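Local coordinates for protein putative xanthine dehydrogenase YAGS fad-binding subunit (Escherichia coli, PDB 5G5G) that probably oxidises aldehydes as the molybdenum-bearing subunit of a periplasmic aldehyde oxidase, holding a pterin cytosine dinucleotide cofactor, at residues Ala178-Pro183 / Ile365-Glu370; Ile302-Trp307 / Gln321-Leu326. All coordinates share one frame; numbering follows the deposited sequence.

Of the strands concerned here, 174-182 comes first, at one edge of a mixed sheet. The chain returns to that sheet with strands 285-293 and 299-310, and interaction 2 then closes a short loop, 302-307 meeting 321-326 with 13 residues between them, before strand 331-340 joins in. Helix 354-372 follows, and through 365-370 it reaches back to 178-183, so that interaction 1 closes a much longer loop with interaction 2 wholly within it; the two do not cross. Their centres lie 12 Å apart and their nearest atoms about 6 Å. Interaction 1 ties the sheet to a helix, and interaction 2 ties it to a connecting loop.

Interaction 1: Ala178-Pro183 / Ile365-Glu370; sequences ATYTTP and IDELAE
Tyr180 and Glu367 reach each other because both side chains leave the backbone with CG opposite the carbonyl carbon, at chi1 -51° for Tyr180 and with much the same rotation for Glu367. From opposite directions the phenol of the strand and the extended carboxylate arm of the helix converge, and Tyr180 OH donates a hydrogen bond of 2.7 Å to Glu367 OE2. The acceptor lies at the ring's edge, near the ring plane, where a phenolic hydroxyl can direct its proton without twisting far from its ring. Seen from the acid, however, the hydroxyl comes from above, 52° out of the carboxylate plane, and the ring and carboxylate planes stand 75° apart. Tyr180 CE2 also comes within 3.7 Å of Glu367 OE2. Ala178 adds a looser touch, its CB 4.3 Å from Glu367 OE2; a small methyl leaves room for the end of the longer acid.

Tyrosine fits its position because a flat hydrophobic ring can lie buried against Ala360, Ile363 and Ala364 of the same helix while its polar end reaches an acid at the margin. A phenylalanine here would probably keep much of that ring packing but cost Glu367 OE2 the phenolic donor, and with it this polar link between strand and helix. Backbone bonds to Gln287 and Leu289 fix Tyr180 and Ala178 on the neighbouring strand, so the phenol projects to the helix from a strand that is itself hydrogen-bonded into the sheet.

The other carboxylate oxygen, Glu367 OE1, makes a salt bridge with Arg715. Glutamate suits a place where its two oxygens can meet different partners, among them a neutral donor and a cation, and the arginine would be expected to stabilise its negative charge. A neutral phenol giving its proton to a carboxylate that is probably ionised is likely to make a strong, charge-assisted bond.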
loop_
_atom_site.group_PDB
_atom_site.type_symbol
_atom_site.label_atom_id
_atom_site.label_comp_id
_atom_site.label_asym_id
_atom_site.label_seq_id
_atom_site.Cartn_x
_atom_site.Cartn_y
_atom_site.Cartn_z
ATOM N N ALA C 178 -28.470 -13.304 -5.742
ATOM C CA ALA C 178 -27.681 -12.143 -6.112
ATOM C C ALA C 178 -26.296 -12.577 -6.456
ATOM O O ALA C 178 -25.851 -13.620 -5.967
ATOM C CB ALA C 178 -27.611 -11.111 -4.988
ATOM N N THR C 179 -25.643 -11.785 -7.305
ATOM C CA THR C 179 -24.285 -12.055 -7.764
ATOM C C THR C 179 -23.430 -10.884 -7.361
ATOM O O THR C 179 -23.853 -9.739 -7.472
ATOM C CB THR C 179 -24.260 -12.292 -9.305
ATOM O OG1 THR C 179 -25.083 -13.436 -9.606
ATOM C CG2 THR C 179 -22.866 -12.517 -9.881
ATOM N N TYR C 180 -22.207 -11.192 -6.951
ATOM C CA TYR C 180 -21.243 -10.211 -6.445
ATOM C C TYR C 180 -19.866 -10.480 -7.081
ATOM O O TYR C 180 -19.522 -11.597 -7.447
ATOM C CB TYR C 180 -21.097 -10.257 -4.918
ATOM C CG TYR C 180 -22.404 -10.198 -4.184
ATOM C CD1 TYR C 180 -23.190 -11.353 -4.017
ATOM C CD2 TYR C 180 -22.888 -9.009 -3.678
ATOM C CE1 TYR C 180 -24.401 -11.270 -3.367
ATOM C CE2 TYR C 180 -24.105 -8.934 -3.027
ATOM C CZ TYR C 180 -24.852 -10.072 -2.862
ATOM O OH TYR C 180 -26.105 -10.011 -2.292
ATOM N N THR C 181 -19.117 -9.409 -7.263
ATOM C CA THR C 181 -17.731 -9.531 -7.726
ATOM C C THR C 181 -16.775 -8.759 -6.846
ATOM O O THR C 181 -17.114 -7.678 -6.324
ATOM C CB THR C 181 -17.516 -9.117 -9.205
ATOM O OG1 THR C 181 -17.797 -7.719 -9.375
ATOM C CG2 THR C 181 -18.420 -9.886 -10.105
ATOM N N THR C 182 -15.576 -9.316 -6.761
ATOM C CA THR C 182 -14.389 -8.655 -6.170
ATOM C C THR C 182 -13.256 -8.719 -7.186
ATOM O O THR C 182 -13.120 -9.697 -7.903
ATOM C CB THR C 182 -13.934 -9.286 -4.895
ATOM O OG1 THR C 182 -13.488 -10.635 -5.121
ATOM C CG2 THR C 182 -15.079 -9.331 -3.903
ATOM N N PRO C 183 -12.460 -7.655 -7.250
ATOM C CA PRO C 183 -11.413 -7.583 -8.233
ATOM C C PRO C 183 -10.131 -8.264 -7.754
ATOM O O PRO C 183 -9.977 -8.607 -6.552
ATOM C CB PRO C 183 -11.172 -6.035 -8.338
ATOM C CG PRO C 183 -11.386 -5.562 -6.964
ATOM C CD PRO C 183 -12.497 -6.444 -6.417
ATOM N N ILE C 365 -26.606 -11.056 3.281
ATOM C CA ILE C 365 -27.322 -11.152 4.542
ATOM C C ILE C 365 -28.054 -9.827 4.830
ATOM O O ILE C 365 -29.193 -9.844 5.293
ATOM C CB ILE C 365 -26.324 -11.516 5.682
ATOM C CG1 ILE C 365 -25.820 -12.988 5.557
ATOM C CG2 ILE C 365 -26.919 -11.306 7.084
ATOM C CD1 ILE C 365 -26.854 -14.065 5.700
ATOM N N ASP C 366 -27.407 -8.696 4.579
ATOM C CA ASP C 366 -28.050 -7.386 4.719
ATOM C C ASP C 366 -29.275 -7.320 3.805
ATOM O O ASP C 366 -30.330 -6.829 4.225
ATOM C CB ASP C 366 -27.083 -6.254 4.414
ATOM C CG ASP C 366 -27.531 -4.928 5.018
ATOM O OD1 ASP C 366 -27.625 -4.830 6.255
ATOM O OD2 ASP C 366 -27.756 -3.979 4.248
ATOM N N GLU C 367 -29.154 -7.813 2.568
ATOM C CA GLU C 367 -30.312 -7.839 1.636
ATOM C C GLU C 367 -31.454 -8.717 2.131
ATOM O O GLU C 367 -32.623 -8.327 2.052
ATOM C CB GLU C 367 -29.914 -8.258 0.219
ATOM C CG GLU C 367 -28.871 -7.318 -0.433
ATOM C CD GLU C 367 -28.681 -7.554 -1.916
ATOM O OE1 GLU C 367 -29.725 -7.548 -2.593
ATOM O OE2 GLU C 367 -27.525 -7.738 -2.359
ATOM N N LEU C 368 -31.106 -9.908 2.651
ATOM C CA LEU C 368 -32.122 -10.808 3.134
ATOM C C LEU C 368 -32.813 -10.270 4.379
ATOM O O LEU C 368 -34.019 -10.338 4.479
ATOM C CB LEU C 368 -31.549 -12.208 3.354
ATOM C CG LEU C 368 -32.550 -13.292 3.749
ATOM C CD1 LEU C 368 -33.694 -13.510 2.755
ATOM C CD2 LEU C 368 -31.781 -14.586 3.986
ATOM N N ALA C 369 -32.044 -9.677 5.299
ATOM C CA ALA C 369 -32.605 -9.101 6.522
ATOM C C ALA C 369 -33.604 -7.969 6.163
ATOM O O ALA C 369 -34.701 -7.889 6.709
ATOM C CB ALA C 369 -31.489 -8.584 7.430
ATOM N N GLU C 370 -33.230 -7.156 5.195
ATOM C CA GLU C 370 -34.059 -6.056 4.742
ATOM C C GLU C 370 -35.359 -6.586 4.165
ATOM O O GLU C 370 -36.423 -6.125 4.500
ATOM C CB GLU C 370 -33.296 -5.224 3.693
ATOM C CG GLU C 370 -34.129 -4.126 3.075
ATOM C CD GLU C 370 -33.361 -3.269 2.107
ATOM O OE1 GLU C 370 -32.530 -3.806 1.365
ATOM O OE2 GLU C 370 -33.603 -2.039 2.096
#

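Interaction 2: Ile302-Trp307 / Gln321-Leu326; sequences ISHESW and QQSELL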
loop_
_atom_site.group_PDB
_atom_site.type_symbol
_atom_site.label_atom_id
_atom_site.label_comp_id
_atom_site.label_asym_id
_atom_site.label_seq_id
_atom_site.Cartn_x
_atom_site.Cartn_y
_atom_site.Cartn_z
ATOM N N ILE C 302 -29.159 -22.197 2.080
ATOM C CA ILE C 302 -28.032 -21.332 1.749
ATOM C C ILE C 302 -27.181 -22.017 0.695
ATOM O O ILE C 302 -26.780 -23.169 0.835
ATOM C CB ILE C 302 -27.190 -20.912 2.986
ATOM C CG1 ILE C 302 -26.028 -20.002 2.548
ATOM C CG2 ILE C 302 -26.674 -22.126 3.799
ATOM C CD1 ILE C 302 -25.471 -19.245 3.738
ATOM N N SER C 303 -26.974 -21.320 -0.408
ATOM C CA SER C 303 -26.160 -21.777 -1.515
ATOM C C SER C 303 -25.141 -20.674 -1.818
ATOM O O SER C 303 -25.492 -19.466 -1.933
ATOM C CB SER C 303 -26.985 -22.066 -2.753
ATOM O OG SER C 303 -26.163 -22.314 -3.926
ATOM N N HIS C 304 -23.865 -21.060 -1.916
ATOM C CA HIS C 304 -22.821 -20.081 -2.252
ATOM C C HIS C 304 -21.874 -20.763 -3.243
ATOM O O HIS C 304 -21.283 -21.816 -2.937
ATOM C CB HIS C 304 -22.095 -19.657 -1.001
ATOM C CG HIS C 304 -21.177 -18.486 -1.165
ATOM N ND1 HIS C 304 -20.615 -17.861 -0.076
ATOM C CD2 HIS C 304 -20.713 -17.841 -2.257
ATOM C CE1 HIS C 304 -19.858 -16.862 -0.494
ATOM N NE2 HIS C 304 -19.881 -16.843 -1.815
ATOM N N GLU C 305 -21.801 -20.214 -4.447
ATOM C CA GLU C 305 -20.824 -20.700 -5.442
ATOM C C GLU C 305 -19.893 -19.543 -5.772
ATOM O O GLU C 305 -20.323 -18.402 -5.809
ATOM C CB GLU C 305 -21.507 -21.239 -6.678
ATOM C CG GLU C 305 -22.337 -22.469 -6.396
ATOM C CD GLU C 305 -22.927 -23.115 -7.620
ATOM O OE1 GLU C 305 -23.125 -22.441 -8.645
ATOM O OE2 GLU C 305 -23.184 -24.341 -7.555
ATOM N N SER C 306 -18.622 -19.841 -5.955
ATOM C CA SER C 306 -17.637 -18.837 -6.321
ATOM C C SER C 306 -16.737 -19.297 -7.443
ATOM O O SER C 306 -16.283 -20.458 -7.463
ATOM C CB SER C 306 -16.792 -18.484 -5.104
ATOM O OG SER C 306 -15.953 -17.369 -5.396
ATOM N N TRP C 307 -16.540 -18.400 -8.392
ATOM C CA TRP C 307 -15.608 -18.590 -9.508
ATOM C C TRP C 307 -14.389 -17.695 -9.283
ATOM O O TRP C 307 -14.514 -16.533 -8.918
ATOM C CB TRP C 307 -16.278 -18.170 -10.814
ATOM C CG TRP C 307 -17.180 -19.167 -11.411
ATOM C CD1 TRP C 307 -16.919 -19.973 -12.458
ATOM C CD2 TRP C 307 -18.551 -19.422 -11.033
ATOM N NE1 TRP C 307 -18.037 -20.778 -12.727
ATOM C CE2 TRP C 307 -19.043 -20.424 -11.876
ATOM C CE3 TRP C 307 -19.385 -18.914 -10.028
ATOM C CZ2 TRP C 307 -20.374 -20.950 -11.744
ATOM C CZ3 TRP C 307 -20.678 -19.433 -9.881
ATOM C CH2 TRP C 307 -21.145 -20.433 -10.719
ATOM N N GLN C 321 -16.026 -21.050 1.925
ATOM C CA GLN C 321 -15.854 -21.801 3.177
ATOM C C GLN C 321 -16.598 -21.209 4.346
ATOM O O GLN C 321 -17.221 -21.970 5.102
ATOM C CB GLN C 321 -14.379 -22.009 3.588
ATOM C CG GLN C 321 -14.245 -22.510 5.055
ATOM C CD GLN C 321 -12.801 -22.723 5.514
ATOM O OE1 GLN C 321 -12.333 -23.867 5.637
ATOM N NE2 GLN C 321 -12.096 -21.619 5.776
ATOM N N GLN C 322 -16.566 -19.888 4.540
ATOM C CA GLN C 322 -17.230 -19.307 5.692
ATOM C C GLN C 322 -18.709 -19.565 5.674
ATOM O O GLN C 322 -19.339 -19.655 6.740
ATOM C CB GLN C 322 -17.047 -17.795 5.843
ATOM C CG GLN C 322 -17.849 -16.918 4.910
ATOM C CD GLN C 322 -17.274 -16.907 3.508
ATOM O OE1 GLN C 322 -16.122 -16.501 3.331
ATOM N NE2 GLN C 322 -18.072 -17.286 2.517
ATOM N N SER C 323 -19.257 -19.718 4.487
ATOM C CA SER C 323 -20.691 -19.941 4.372
ATOM C C SER C 323 -21.111 -21.323 4.868
ATOM O O SER C 323 -22.333 -21.588 5.019
ATOM C CB SER C 323 -21.145 -19.717 2.927
ATOM O OG SER C 323 -20.862 -18.389 2.559
ATOM N N GLU C 324 -20.139 -22.215 5.056
ATOM C CA GLU C 324 -20.390 -23.531 5.588
ATOM C C GLU C 324 -20.545 -23.509 7.089
ATOM O O GLU C 324 -21.051 -24.490 7.653
ATOM C CB GLU C 324 -19.266 -24.524 5.232
ATOM C CG GLU C 324 -19.142 -24.654 3.696
ATOM C CD GLU C 324 -17.906 -25.370 3.171
ATOM O OE1 GLU C 324 -17.030 -25.796 3.974
ATOM O OE2 GLU C 324 -17.793 -25.463 1.917
ATOM N N LEU C 325 -20.104 -22.452 7.744
ATOM C CA LEU C 325 -19.999 -22.430 9.231
ATOM C C LEU C 325 -20.638 -21.223 9.904
ATOM O O LEU C 325 -20.949 -21.276 11.106
ATOM C CB LEU C 325 -18.498 -22.436 9.641
ATOM C CG LEU C 325 -17.812 -23.756 9.397
ATOM C CD1 LEU C 325 -16.290 -23.630 9.536
ATOM C CD2 LEU C 325 -18.325 -24.852 10.297
ATOM N N LEU C 326 -20.807 -20.123 9.187
ATOM C CA LEU C 326 -21.172 -18.899 9.867
ATOM C C LEU C 326 -22.635 -18.873 10.315
ATOM O O LEU C 326 -22.876 -18.512 11.446
ATOM C CB LEU C 326 -20.826 -17.664 9.025
ATOM C CG LEU C 326 -20.935 -16.268 9.698
ATOM C CD1 LEU C 326 -20.231 -16.203 11.041
ATOM C CD2 LEU C 326 -20.347 -15.199 8.782
#
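Polar contacts dominate where His304 of the strand meets Ser323 of the loop. His304 ND1 and Ser323 OG lie 2.7 Å apart in a nearly straight hydrogen bond, 172°, in which either could be the donor. The hydroxyl sits at the edge of the imidazole, near its plane, as does Ser323 CB. Chi1 of -169° swings the His304 ring away from its own backbone N and out to the loop. A second bond fixes the hydroxyl: Gln322 NE2 donates to Ser323 OG over 3.0 Å, with the acceptor in the amide plane. Serine suits this place, since one small hydroxyl can both give and accept. Gln322 NE2 also bonds to Ala319 O, and His304 NE2 pairs with Gln287 OE1 on strand 285-293, leaving both ring nitrogens engaged. Within the loop, Gln322 O accepts from both Leu325 N and Leu326 N.

Van der Waals contacts complete the join. The Gln322 side chain, folded back at chi2, crosses that of His304 at about a right angle and brings NE2 to 3.5 Å from His304 CE1. Ile302 CD1, at the end of an extended branch, comes to 4.1 Å from Ser323 O, a loose contact, while that oxygen takes a hydrogen bond from Arg332.

The whole is a buried strand-to-loop packing contact within the molybdopterin cofactor-binding domain, the side chain of Gln322 about 14 Å from the bound dioxothiomolybdenum ion.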